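Side-chain contacts in transcriptional regulator, LacI family (Lactobacillus brevis, PDB 3JY6), which probably regulates transcription by binding operator DNA, as other LacI-family members do, with a core related to periplasmic binding proteins: residues 9-14 with 57-62; 29-34 with 235-240; 36-41 with 246-251; 65-70 with 76-81. All blocks are in the same frame, centred on the assembly; numbering follows the deposited sequence.

Contact 1. Residues 9-14 with 57-62; sequences LIAVIV and RAIGSR
I59 and I13 meet through their CD1 methyls because both put CG1 beside the backbone N and anti to the carbonyl carbon (chi1 -72° and -62°) and then extend chi2, so each outer arm reaches straight from its own backbone into the layer between them. This layer belongs to the alpha/beta sandwich of the periplasmic-binding-protein fold: strand 9-14 lies inside a parallel sheet, between strands 39-44 and 66-70, and helix 49-60 covers one of its faces. I59 brings the last turn of that helix onto the sheet. A11 and I13, two residues apart on the strand, aim their side chains at the helix, while V12 between them points to the other face, where it packs on F26 and I29 of helix 20-34.

The nearest CA atoms across the contact, A11 CA and I59 CA, are 7.0 Å apart, a short distance that fits the small alanine at this position. A11 CB lies 3.7 Å from I59 CD1, and I59 CG1 and CG2 are each 3.9 Å from A11 CB, so the alanine methyl rests against three carbons of the isoleucine. No hydrogen bond crosses between the segments. F43 of strand 39-44 touches A11, I13 and I59 alike, and F64 adds to the apolar surround of A11 and I59. The tightest point is I13 CD1 to I59 CD1 at 3.5 Å, slightly inside usual carbon-carbon contact.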
loop_
_atom_site.group_PDB
_atom_site.type_symbol
_atom_site.label_atom_id
_atom_site.label_comp_id
_atom_site.label_asym_id
_atom_site.label_seq_id
_atom_site.Cartn_x
_atom_site.Cartn_y
_atom_site.Cartn_z
ATOM N N LEU A 9 -11.335 20.128 6.993
ATOM C CA LEU A 9 -11.102 18.758 6.568
ATOM C C LEU A 9 -11.283 18.688 5.062
ATOM O O LEU A 9 -12.298 19.145 4.525
ATOM C CB LEU A 9 -12.110 17.803 7.207
ATOM C CG LEU A 9 -12.023 17.504 8.695
ATOM C CD1 LEU A 9 -13.006 16.387 9.037
ATOM C CD2 LEU A 9 -10.603 17.109 9.040
ATOM N N ILE A 10 -10.295 18.115 4.390
ATOM C CA ILE A 10 -10.339 17.944 2.943
ATOM C C ILE A 10 -10.486 16.455 2.663
ATOM O O ILE A 10 -9.672 15.646 3.116
ATOM C CB ILE A 10 -9.047 18.461 2.271
ATOM C CG1 ILE A 10 -8.868 19.948 2.586
ATOM C CG2 ILE A 10 -9.112 18.244 0.749
ATOM C CD1 ILE A 10 -10.044 20.825 2.140
ATOM N N ALA A 11 -11.526 16.087 1.929
ATOM C CA ALA A 11 -11.748 14.687 1.603
ATOM C C ALA A 11 -10.911 14.281 0.404
ATOM O O ALA A 11 -10.834 14.991 -0.592
ATOM C CB ALA A 11 -13.236 14.425 1.304
ATOM N N VAL A 12 -10.274 13.123 0.501
ATOM C CA VAL A 12 -9.483 12.631 -0.609
ATOM C C VAL A 12 -10.038 11.248 -0.942
ATOM O O VAL A 12 -9.985 10.347 -0.115
ATOM C CB VAL A 12 -8.001 12.535 -0.226
ATOM C CG1 VAL A 12 -7.182 12.146 -1.446
ATOM C CG2 VAL A 12 -7.514 13.886 0.352
ATOM N N ILE A 13 -10.603 11.086 -2.130
ATOM C CA ILE A 13 -11.143 9.776 -2.498
ATOM C C ILE A 13 -10.235 9.119 -3.528
ATOM O O ILE A 13 -10.081 9.633 -4.633
ATOM C CB ILE A 13 -12.574 9.875 -3.109
ATOM C CG1 ILE A 13 -13.559 10.456 -2.098
ATOM C CG2 ILE A 13 -13.079 8.491 -3.484
ATOM C CD1 ILE A 13 -15.017 10.543 -2.643
ATOM N N VAL A 14 -9.628 7.989 -3.169
ATOM C CA VAL A 14 -8.764 7.293 -4.121
ATOM C C VAL A 14 -9.483 6.078 -4.697
ATOM O O VAL A 14 -10.421 5.554 -4.096
ATOM C CB VAL A 14 -7.427 6.851 -3.476
ATOM C CG1 VAL A 14 -6.724 8.068 -2.915
ATOM C CG2 VAL A 14 -7.667 5.816 -2.381
ATOM N N ARG A 57 -21.848 11.222 -0.874
ATOM C CA ARG A 57 -23.051 11.682 -0.182
ATOM C C ARG A 57 -22.731 11.957 1.275
ATOM O O ARG A 57 -23.332 12.826 1.899
ATOM C CB ARG A 57 -24.173 10.643 -0.271
ATOM C CG ARG A 57 -24.811 10.490 -1.658
ATOM C CD ARG A 57 -25.965 9.486 -1.599
ATOM N NE ARG A 57 -25.876 8.455 -2.629
ATOM C CZ ARG A 57 -26.299 8.601 -3.881
ATOM N NH1 ARG A 57 -26.852 9.743 -4.276
ATOM N NH2 ARG A 57 -26.177 7.599 -4.738
ATOM N N ALA A 58 -21.773 11.208 1.813
ATOM C CA ALA A 58 -21.353 11.387 3.194
ATOM C C ALA A 58 -20.486 12.633 3.290
ATOM O O ALA A 58 -20.601 13.427 4.224
ATOM C CB ALA A 58 -20.559 10.163 3.667
ATOM N N ILE A 59 -19.606 12.798 2.314
ATOM C CA ILE A 59 -18.706 13.940 2.287
ATOM C C ILE A 59 -19.454 15.274 2.209
ATOM O O ILE A 59 -19.013 16.279 2.777
ATOM C CB ILE A 59 -17.727 13.793 1.115
ATOM C CG1 ILE A 59 -16.719 12.682 1.465
ATOM C CG2 ILE A 59 -17.049 15.126 0.809
ATOM C CD1 ILE A 59 -15.964 12.126 0.299
ATOM N N GLY A 60 -20.588 15.276 1.516
ATOM C CA GLY A 60 -21.370 16.493 1.399
ATOM C C GLY A 60 -22.272 16.780 2.592
ATOM O O GLY A 60 -22.673 17.925 2.788
ATOM N N SER A 61 -22.578 15.760 3.394
ATOM C CA SER A 61 -23.460 15.933 4.552
ATOM C C SER A 61 -22.766 15.865 5.908
ATOM O O SER A 61 -23.402 15.522 6.914
ATOM C CB SER A 61 -24.566 14.883 4.531
ATOM O OG SER A 61 -24.035 13.593 4.786
ATOM N N ARG A 62 -21.471 16.178 5.929
ATOM C CA ARG A 62 -20.679 16.174 7.157
ATOM C C ARG A 62 -19.815 17.431 7.190
ATOM O O ARG A 62 -19.094 17.694 8.158
ATOM C CB ARG A 62 -19.790 14.929 7.218
ATOM C CG ARG A 62 -20.374 13.783 8.031
ATOM C CD ARG A 62 -20.281 14.085 9.523
ATOM N NE ARG A 62 -20.671 12.946 10.344
ATOM C CZ ARG A 62 -20.414 12.838 11.644
ATOM N NH1 ARG A 62 -19.760 13.803 12.279
ATOM N NH2 ARG A 62 -20.815 11.765 12.308
#

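Contact 2. Residues 29-34 with 235-240; sequences ISSILE and NPFLMG
I29 meets G240 where helix 20-34 runs beside helix 236-251, two helices that cover the same face of the parallel sheet in this alpha/beta periplasmic-binding-protein fold. From the isoleucine backbone outward, CB is 3.9 Å from G240 O, and CG1, the next atom, is closest to that oxygen at 3.1 Å. The torsion explains the choice of branch: CG1 stands beside the backbone N and anti to the carbonyl carbon (chi1 -72°), which turns it toward the neighbouring helix. Beyond it, CD1 has left the glycine and packs on V12 of strand 9-14, while the other branch, CG2, packs on I68 CD1 of strand 66-70, so one side chain spans the helix pair and the sheet.

The backbones come close here, with I29 CA and G240 CA 4.7 Å apart, a spacing helped by the absence of a side chain on the glycine. I29 CA also makes a CA-H...O contact with G240 O at 3.5 Å, its angle at the hydrogen a bent 124°. The same carbonyl oxygen accepts a hydrogen bond from S243 OG, one turn further along its own helix.

At the exposed margin, F237 swings CG anti to its backbone N (chi1 -176°) and carries the ring toward S31. The serine hydroxyl, already hydrogen-bonded to G28 O, approaches the ring obliquely, with S31 OG 3.4 Å from F237 CZ.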
loop_
_atom_site.group_PDB
_atom_site.type_symbol
_atom_site.label_atom_id
_atom_site.label_comp_id
_atom_site.label_asym_id
_atom_site.label_seq_id
_atom_site.Cartn_x
_atom_site.Cartn_y
_atom_site.Cartn_z
ATOM N N ILE A 29 -0.606 15.009 -0.423
ATOM C CA ILE A 29 -1.693 15.921 -0.088
ATOM C C ILE A 29 -1.620 16.379 1.366
ATOM O O ILE A 29 -1.844 17.547 1.664
ATOM C CB ILE A 29 -3.066 15.232 -0.326
ATOM C CG1 ILE A 29 -3.316 15.090 -1.828
ATOM C CG2 ILE A 29 -4.196 16.019 0.353
ATOM C CD1 ILE A 29 -4.447 14.163 -2.146
ATOM N N SER A 30 -1.310 15.442 2.260
ATOM C CA SER A 30 -1.229 15.729 3.682
ATOM C C SER A 30 -0.088 16.646 4.075
ATOM O O SER A 30 -0.267 17.483 4.952
ATOM C CB SER A 30 -1.148 14.425 4.479
ATOM O OG SER A 30 -2.375 13.721 4.397
ATOM N N SER A 31 1.075 16.509 3.439
ATOM C CA SER A 31 2.203 17.373 3.782
ATOM C C SER A 31 1.976 18.824 3.344
ATOM O O SER A 31 2.460 19.750 3.996
ATOM C CB SER A 31 3.507 16.862 3.168
ATOM O OG SER A 31 3.570 17.170 1.792
ATOM N N ILE A 32 1.260 19.031 2.239
ATOM C CA ILE A 32 0.988 20.398 1.789
ATOM C C ILE A 32 -0.154 21.010 2.597
ATOM O O ILE A 32 -0.043 22.142 3.080
ATOM C CB ILE A 32 0.630 20.453 0.275
ATOM C CG1 ILE A 32 1.849 20.065 -0.558
ATOM C CG2 ILE A 32 0.182 21.873 -0.121
ATOM C CD1 ILE A 32 3.082 20.944 -0.323
ATOM N N LEU A 33 -1.243 20.260 2.765
ATOM C CA LEU A 33 -2.391 20.766 3.517
ATOM C C LEU A 33 -2.063 21.146 4.971
ATOM O O LEU A 33 -2.690 22.037 5.549
ATOM C CB LEU A 33 -3.528 19.748 3.512
ATOM C CG LEU A 33 -4.304 19.460 2.228
ATOM C CD1 LEU A 33 -5.454 18.502 2.567
ATOM C CD2 LEU A 33 -4.844 20.759 1.618
ATOM N N GLU A 34 -1.073 20.473 5.547
ATOM C CA GLU A 34 -0.659 20.717 6.924
ATOM C C GLU A 34 -0.099 22.124 7.108
ATOM O O GLU A 34 -0.327 22.760 8.125
ATOM C CB GLU A 34 0.395 19.679 7.339
ATOM C CG GLU A 34 0.829 19.719 8.805
ATOM C CD GLU A 34 1.646 20.964 9.169
ATOM O OE1 GLU A 34 2.655 21.258 8.483
ATOM O OE2 GLU A 34 1.282 21.647 10.155
ATOM N N ASN A 235 5.582 9.825 -9.847
ATOM C CA ASN A 235 5.818 10.826 -8.799
ATOM C C ASN A 235 4.491 11.097 -8.065
ATOM O O ASN A 235 4.084 12.244 -7.930
ATOM C CB ASN A 235 6.289 12.158 -9.414
ATOM C CG ASN A 235 7.750 12.150 -9.825
ATOM O OD1 ASN A 235 8.148 12.841 -10.777
ATOM N ND2 ASN A 235 8.563 11.397 -9.099
ATOM N N PRO A 236 3.809 10.050 -7.586
ATOM C CA PRO A 236 2.532 10.238 -6.882
ATOM C C PRO A 236 2.534 11.219 -5.708
ATOM O O PRO A 236 1.557 11.946 -5.496
ATOM C CB PRO A 236 2.153 8.817 -6.462
ATOM C CG PRO A 236 3.490 8.126 -6.351
ATOM C CD PRO A 236 4.223 8.640 -7.558
ATOM N N PHE A 237 3.619 11.244 -4.942
ATOM C CA PHE A 237 3.695 12.170 -3.817
ATOM C C PHE A 237 3.622 13.586 -4.386
ATOM O O PHE A 237 2.903 14.448 -3.865
ATOM C CB PHE A 237 5.019 12.011 -3.050
ATOM C CG PHE A 237 5.113 12.875 -1.810
ATOM C CD1 PHE A 237 4.708 12.388 -0.566
ATOM C CD2 PHE A 237 5.594 14.188 -1.893
ATOM C CE1 PHE A 237 4.782 13.205 0.599
ATOM C CE2 PHE A 237 5.672 15.014 -0.748
ATOM C CZ PHE A 237 5.265 14.518 0.498
ATOM N N LEU A 238 4.362 13.813 -5.466
ATOM C CA LEU A 238 4.398 15.122 -6.100
ATOM C C LEU A 238 3.057 15.483 -6.714
ATOM O O LEU A 238 2.630 16.633 -6.648
ATOM C CB LEU A 238 5.491 15.163 -7.171
ATOM C CG LEU A 238 5.699 16.511 -7.855
ATOM C CD1 LEU A 238 6.169 17.530 -6.838
ATOM C CD2 LEU A 238 6.721 16.363 -8.964
ATOM N N MET A 239 2.395 14.509 -7.326
ATOM C CA MET A 239 1.086 14.757 -7.926
ATOM C C MET A 239 0.104 15.105 -6.795
ATOM O O MET A 239 -0.723 16.015 -6.921
ATOM C CB MET A 239 0.611 13.513 -8.699
ATOM C CG MET A 239 1.365 13.213 -10.015
ATOM S SD MET A 239 0.745 11.733 -10.893
ATOM C CE MET A 239 -0.627 12.401 -11.782
ATOM N N GLY A 240 0.235 14.397 -5.678
ATOM C CA GLY A 240 -0.630 14.641 -4.531
ATOM C C GLY A 240 -0.378 16.004 -3.901
ATOM O O GLY A 240 -1.311 16.710 -3.507
#

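Contact 3. Residues 36-41 with 246-251; sequences RGYIGV and IMLRQL
A water molecule joins R36 to L248 by accepting from R36 NH1 at 3.1 Å and donating to L248 O, also at 3.1 Å. It sits in the plane of the guanidinium, at its edge, whereas L248 lies over one face of the same group, with L248 CB 3.6 Å from R36 NH1. The arginine reaches this far because its chain is extended from CG to NE; on the way, CD and NE pass L248 CD1, and R36 CD comes within 3.7 Å of that methyl. The aliphatic part thus lies against the leucine while the charged end is linked through water to the helix backbone.

The contact joins the turn between helix 20-34 and strand 39-44 to the last part of helix 236-251, on the helical layer over the parallel sheet of the periplasmic-binding-protein fold. The turn is a Schellman motif: Y38 N bonds to L33 O and G37 N to E34 O, with G37 at positive phi as the C-prime residue.

Directly after the glycine, Y38 presents its ring to the helix. L251 CD1 stands over the ring centre in a CH-pi contact, 3.6 Å from the Y38 centroid and 14° off the normal. L248 CD2 meets the ring obliquely, its nearest ring atom being Y38 CD2 at 3.8 Å. K8 adds a cation-pi interaction with the tyrosine. L33 touches both Y38 and L248, and the same L251 CD1 methyl also packs on I10 of strand 9-14.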
loop_
_atom_site.group_PDB
_atom_site.type_symbol
_atom_site.label_atom_id
_atom_site.label_comp_id
_atom_site.label_asym_id
_atom_site.label_seq_id
_atom_site.Cartn_x
_atom_site.Cartn_y
_atom_site.Cartn_z
ATOM N N ARG A 36 -1.078 24.701 6.287
ATOM C CA ARG A 36 -2.115 25.700 6.493
ATOM C C ARG A 36 -3.249 25.285 7.431
ATOM O O ARG A 36 -4.325 25.880 7.415
ATOM C CB ARG A 36 -2.675 26.153 5.142
ATOM C CG ARG A 36 -1.607 26.755 4.238
ATOM C CD ARG A 36 -2.216 27.501 3.063
ATOM N NE ARG A 36 -1.205 27.911 2.085
ATOM C CZ ARG A 36 -1.491 28.523 0.937
ATOM N NH1 ARG A 36 -2.754 28.793 0.629
ATOM N NH2 ARG A 36 -0.522 28.857 0.094
ATOM N N GLY A 37 -3.006 24.268 8.256
ATOM C CA GLY A 37 -4.022 23.841 9.208
ATOM C C GLY A 37 -5.099 22.926 8.678
ATOM O O GLY A 37 -6.025 22.557 9.402
ATOM N N TYR A 38 -4.997 22.554 7.411
ATOM C CA TYR A 38 -5.982 21.670 6.822
ATOM C C TYR A 38 -5.558 20.219 7.045
ATOM O O TYR A 38 -4.370 19.908 7.181
ATOM C CB TYR A 38 -6.141 22.001 5.334
ATOM C CG TYR A 38 -6.984 23.245 5.102
ATOM C CD1 TYR A 38 -8.385 23.177 5.103
ATOM C CD2 TYR A 38 -6.389 24.494 4.940
ATOM C CE1 TYR A 38 -9.174 24.330 4.948
ATOM C CE2 TYR A 38 -7.170 25.653 4.789
ATOM C CZ TYR A 38 -8.564 25.559 4.797
ATOM O OH TYR A 38 -9.350 26.693 4.685
ATOM N N ILE A 39 -6.537 19.331 7.101
ATOM C CA ILE A 39 -6.246 17.930 7.331
ATOM C C ILE A 39 -6.839 17.029 6.268
ATOM O O ILE A 39 -8.052 17.022 6.065
ATOM C CB ILE A 39 -6.776 17.502 8.701
ATOM C CG1 ILE A 39 -6.117 18.362 9.772
ATOM C CG2 ILE A 39 -6.477 16.026 8.947
ATOM C CD1 ILE A 39 -6.661 18.123 11.133
ATOM N N GLY A 40 -5.974 16.278 5.589
ATOM C CA GLY A 40 -6.442 15.362 4.569
ATOM C C GLY A 40 -7.104 14.170 5.237
ATOM O O GLY A 40 -6.649 13.686 6.276
ATOM N N VAL A 41 -8.198 13.712 4.645
ATOM C CA VAL A 41 -8.941 12.574 5.146
ATOM C C VAL A 41 -9.030 11.607 3.968
ATOM O O VAL A 41 -9.483 11.992 2.889
ATOM C CB VAL A 41 -10.359 13.000 5.563
ATOM C CG1 VAL A 41 -11.156 11.785 5.954
ATOM C CG2 VAL A 41 -10.298 14.013 6.726
ATOM N N ILE A 246 -3.143 23.324 -5.341
ATOM C CA ILE A 246 -4.249 23.902 -6.089
ATOM C C ILE A 246 -5.450 24.073 -5.151
ATOM O O ILE A 246 -6.111 25.108 -5.152
ATOM C CB ILE A 246 -4.632 22.983 -7.287
ATOM C CG1 ILE A 246 -3.486 22.953 -8.312
ATOM C CG2 ILE A 246 -5.905 23.478 -7.929
ATOM C CD1 ILE A 246 -3.713 21.994 -9.467
ATOM N N MET A 247 -5.714 23.056 -4.335
ATOM C CA MET A 247 -6.833 23.108 -3.400
ATOM C C MET A 247 -6.708 24.309 -2.468
ATOM O O MET A 247 -7.666 25.055 -2.268
ATOM C CB MET A 247 -6.906 21.809 -2.587
ATOM C CG MET A 247 -7.977 21.761 -1.459
ATOM S SD MET A 247 -9.666 22.000 -2.040
ATOM C CE MET A 247 -10.455 22.318 -0.777
ATOM N N LEU A 248 -5.525 24.502 -1.899
ATOM C CA LEU A 248 -5.315 25.621 -0.998
ATOM C C LEU A 248 -5.574 26.950 -1.714
ATOM O O LEU A 248 -5.986 27.920 -1.091
ATOM C CB LEU A 248 -3.894 25.594 -0.452
ATOM C CG LEU A 248 -3.570 24.408 0.460
ATOM C CD1 LEU A 248 -2.131 24.526 0.946
ATOM C CD2 LEU A 248 -4.522 24.394 1.649
ATOM N N ARG A 249 -5.324 26.988 -3.021
ATOM C CA ARG A 249 -5.558 28.203 -3.794
ATOM C C ARG A 249 -7.058 28.427 -3.927
ATOM O O ARG A 249 -7.527 29.564 -3.891
ATOM C CB ARG A 249 -4.903 28.103 -5.177
ATOM C CG ARG A 249 -3.405 28.359 -5.173
ATOM C CD ARG A 249 -2.786 28.012 -6.513
ATOM N NE ARG A 249 -3.370 28.778 -7.622
ATOM C CZ ARG A 249 -3.247 28.423 -8.898
ATOM N NH1 ARG A 249 -2.571 27.324 -9.210
ATOM N NH2 ARG A 249 -3.791 29.152 -9.860
ATOM N N GLN A 250 -7.819 27.346 -4.067
ATOM C CA GLN A 250 -9.271 27.468 -4.181
ATOM C C GLN A 250 -9.846 27.861 -2.812
ATOM O O GLN A 250 -10.756 28.685 -2.733
ATOM C CB GLN A 250 -9.909 26.148 -4.648
ATOM C CG GLN A 250 -9.431 25.613 -6.016
ATOM C CD GLN A 250 -9.947 24.189 -6.303
ATOM O OE1 GLN A 250 -9.754 23.283 -5.498
ATOM N NE2 GLN A 250 -10.602 24.000 -7.437
ATOM N N LEU A 251 -9.295 27.280 -1.742
ATOM C CA LEU A 251 -9.742 27.558 -0.371
ATOM C C LEU A 251 -9.448 28.992 0.038
ATOM O O LEU A 251 -10.112 29.553 0.918
ATOM C CB LEU A 251 -9.052 26.613 0.618
ATOM C CG LEU A 251 -9.507 25.153 0.587
ATOM C CD1 LEU A 251 -8.566 24.292 1.426
ATOM C CD2 LEU A 251 -10.939 25.057 1.099
HETATM O O HOH W 1 -5.597 28.410 1.924
#

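Contact 4. Residues 65-70 with 76-81; sequences DGLILQ and QTVQEI
L69 and V78 mark the closest backbone approach between strand 66-70 and helix 75-82, yet L69 CA and V78 CA are 9.9 Å apart, so the gap is bridged by side chains alone. L67 and L69 of the strand both direct their side chains at the helix, and V78 is the helix residue that answers them.

Its two methyls divide the work. V78 CG2, beside the backbone N and anti to the carbonyl carbon, meets L69 CD2 at 4.1 Å; V78 CG1 is nearest L67 CD2 at 4.4 Å. The side chains of L69 and V78 lie alongside one another, pointing opposite ways. L69 reaches out by setting CG anti to its backbone N (chi1 -166°).

Strand 66-70 and helix 75-82 are the first two elements of a beta-alpha-beta unit completed by strand 88-91, the neighbouring parallel strand in the sheet of this periplasmic-binding-protein fold. Helix 49-60 fills in beside the contact: L56 packs on L67, and E52 touches L69. W100 and S73 also lie against V78. On the outer side of the helix, Q76 NE2 makes a weak but nearly straight hydrogen bond, 3.3 Å long, to E80 OE2.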
loop_
_atom_site.group_PDB
_atom_site.type_symbol
_atom_site.label_atom_id
_atom_site.label_comp_id
_atom_site.label_asym_id
_atom_site.label_seq_id
_atom_site.Cartn_x
_atom_site.Cartn_y
_atom_site.Cartn_z
ATOM N N ASP A 65 -14.346 20.624 3.682
ATOM C CA ASP A 65 -14.133 21.861 2.945
ATOM C C ASP A 65 -13.578 21.728 1.541
ATOM O O ASP A 65 -13.388 22.732 0.858
ATOM C CB ASP A 65 -13.253 22.818 3.746
ATOM C CG ASP A 65 -13.911 23.267 5.048
ATOM O OD1 ASP A 65 -15.145 23.110 5.198
ATOM O OD2 ASP A 65 -13.192 23.790 5.923
ATOM N N GLY A 66 -13.343 20.499 1.098
ATOM C CA GLY A 66 -12.803 20.300 -0.234
ATOM C C GLY A 66 -12.742 18.838 -0.622
ATOM O O GLY A 66 -12.797 17.947 0.231
ATOM N N LEU A 67 -12.620 18.596 -1.919
ATOM C CA LEU A 67 -12.563 17.248 -2.435
ATOM C C LEU A 67 -11.443 17.093 -3.453
ATOM O O LEU A 67 -11.347 17.861 -4.410
ATOM C CB LEU A 67 -13.904 16.878 -3.105
ATOM C CG LEU A 67 -13.963 15.564 -3.896
ATOM C CD1 LEU A 67 -13.674 14.407 -2.959
ATOM C CD2 LEU A 67 -15.315 15.387 -4.552
ATOM N N ILE A 68 -10.579 16.114 -3.220
ATOM C CA ILE A 68 -9.516 15.818 -4.168
ATOM C C ILE A 68 -9.943 14.457 -4.699
ATOM O O ILE A 68 -10.064 13.479 -3.947
ATOM C CB ILE A 68 -8.138 15.769 -3.502
ATOM C CG1 ILE A 68 -7.820 17.143 -2.894
ATOM C CG2 ILE A 68 -7.096 15.388 -4.528
ATOM C CD1 ILE A 68 -6.441 17.277 -2.305
ATOM N N LEU A 69 -10.202 14.410 -5.998
ATOM C CA LEU A 69 -10.712 13.199 -6.618
ATOM C C LEU A 69 -9.726 12.398 -7.464
ATOM O O LEU A 69 -9.259 12.861 -8.504
ATOM C CB LEU A 69 -11.926 13.583 -7.463
ATOM C CG LEU A 69 -12.883 12.531 -8.006
ATOM C CD1 LEU A 69 -13.631 11.867 -6.852
ATOM C CD2 LEU A 69 -13.874 13.213 -8.960
ATOM N N GLN A 70 -9.409 11.189 -7.016
ATOM C CA GLN A 70 -8.504 10.325 -7.761
ATOM C C GLN A 70 -9.283 9.038 -7.989
ATOM O O GLN A 70 -8.772 7.934 -7.771
ATOM C CB GLN A 70 -7.226 10.053 -6.947
ATOM C CG GLN A 70 -6.069 9.418 -7.741
ATOM C CD GLN A 70 -5.983 7.916 -7.575
ATOM O OE1 GLN A 70 -5.832 7.409 -6.461
ATOM N NE2 GLN A 70 -6.064 7.192 -8.689
ATOM N N GLN A 76 -21.013 14.866 -13.734
ATOM C CA GLN A 76 -22.471 14.799 -13.572
ATOM C C GLN A 76 -22.810 14.206 -12.202
ATOM O O GLN A 76 -23.740 14.652 -11.532
ATOM C CB GLN A 76 -23.123 13.939 -14.672
ATOM C CG GLN A 76 -24.635 14.167 -14.800
ATOM C CD GLN A 76 -25.368 13.042 -15.525
ATOM O OE1 GLN A 76 -24.804 12.359 -16.383
ATOM N NE2 GLN A 76 -26.634 12.855 -15.188
ATOM N N THR A 77 -22.042 13.207 -11.782
ATOM C CA THR A 77 -22.251 12.564 -10.484
ATOM C C THR A 77 -21.865 13.493 -9.319
ATOM O O THR A 77 -22.587 13.608 -8.320
ATOM C CB THR A 77 -21.396 11.268 -10.348
ATOM O OG1 THR A 77 -21.769 10.330 -11.362
ATOM C CG2 THR A 77 -21.612 10.629 -8.974
ATOM N N VAL A 78 -20.713 14.141 -9.455
ATOM C CA VAL A 78 -20.225 15.029 -8.416
ATOM C C VAL A 78 -21.075 16.290 -8.276
ATOM O O VAL A 78 -21.153 16.872 -7.194
ATOM C CB VAL A 78 -18.759 15.421 -8.677
ATOM C CG1 VAL A 78 -18.299 16.437 -7.656
ATOM C CG2 VAL A 78 -17.882 14.174 -8.618
ATOM N N GLN A 79 -21.716 16.696 -9.372
ATOM C CA GLN A 79 -22.569 17.875 -9.355
ATOM C C GLN A 79 -23.888 17.504 -8.680
ATOM O O GLN A 79 -24.330 18.178 -7.760
ATOM C CB GLN A 79 -22.843 18.359 -10.784
ATOM C CG GLN A 79 -23.853 19.494 -10.889
ATOM C CD GLN A 79 -23.347 20.782 -10.276
ATOM O OE1 GLN A 79 -22.175 21.144 -10.433
ATOM N NE2 GLN A 79 -24.232 21.496 -9.589
ATOM N N GLU A 80 -24.498 16.418 -9.137
ATOM C CA GLU A 80 -25.775 15.961 -8.610
ATOM C C GLU A 80 -25.757 15.641 -7.120
ATOM O O GLU A 80 -26.789 15.747 -6.452
ATOM C CB GLU A 80 -26.267 14.748 -9.419
ATOM C CG GLU A 80 -27.430 15.078 -10.362
ATOM C CD GLU A 80 -27.462 14.234 -11.642
ATOM O OE1 GLU A 80 -27.205 13.010 -11.575
ATOM O OE2 GLU A 80 -27.766 14.798 -12.724
ATOM N N ILE A 81 -24.591 15.271 -6.592
ATOM C CA ILE A 81 -24.465 14.943 -5.170
ATOM C C ILE A 81 -23.972 16.089 -4.279
ATOM O O ILE A 81 -24.580 16.375 -3.253
ATOM C CB ILE A 81 -23.527 13.730 -4.957
ATOM C CG1 ILE A 81 -24.158 12.476 -5.560
ATOM C CG2 ILE A 81 -23.263 13.521 -3.466
ATOM C CD1 ILE A 81 -23.260 11.239 -5.521
#

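Overall arrangement
From the N terminus, strand 9-14 first meets the end of helix 49-60, closing contact 1 across helix 20-34 and strand 39-44. Contact 4 follows in series, a short loop from strand 66-70 to helix 75-82. Contacts 2 and 3 wait until helix 236-251, some 200 residues after their first segments; each encloses contact 4, and they cross each other and contact 1. Contacts 1 and 4 tie one face of the parallel sheet to its helices, whereas contacts 2 and 3 join the helices and turn on the other face. Through the sheet, contact 1 shares backbone hydrogen bonds with contacts 3 and 4, including V12 N to V41 O at 2.8 Å.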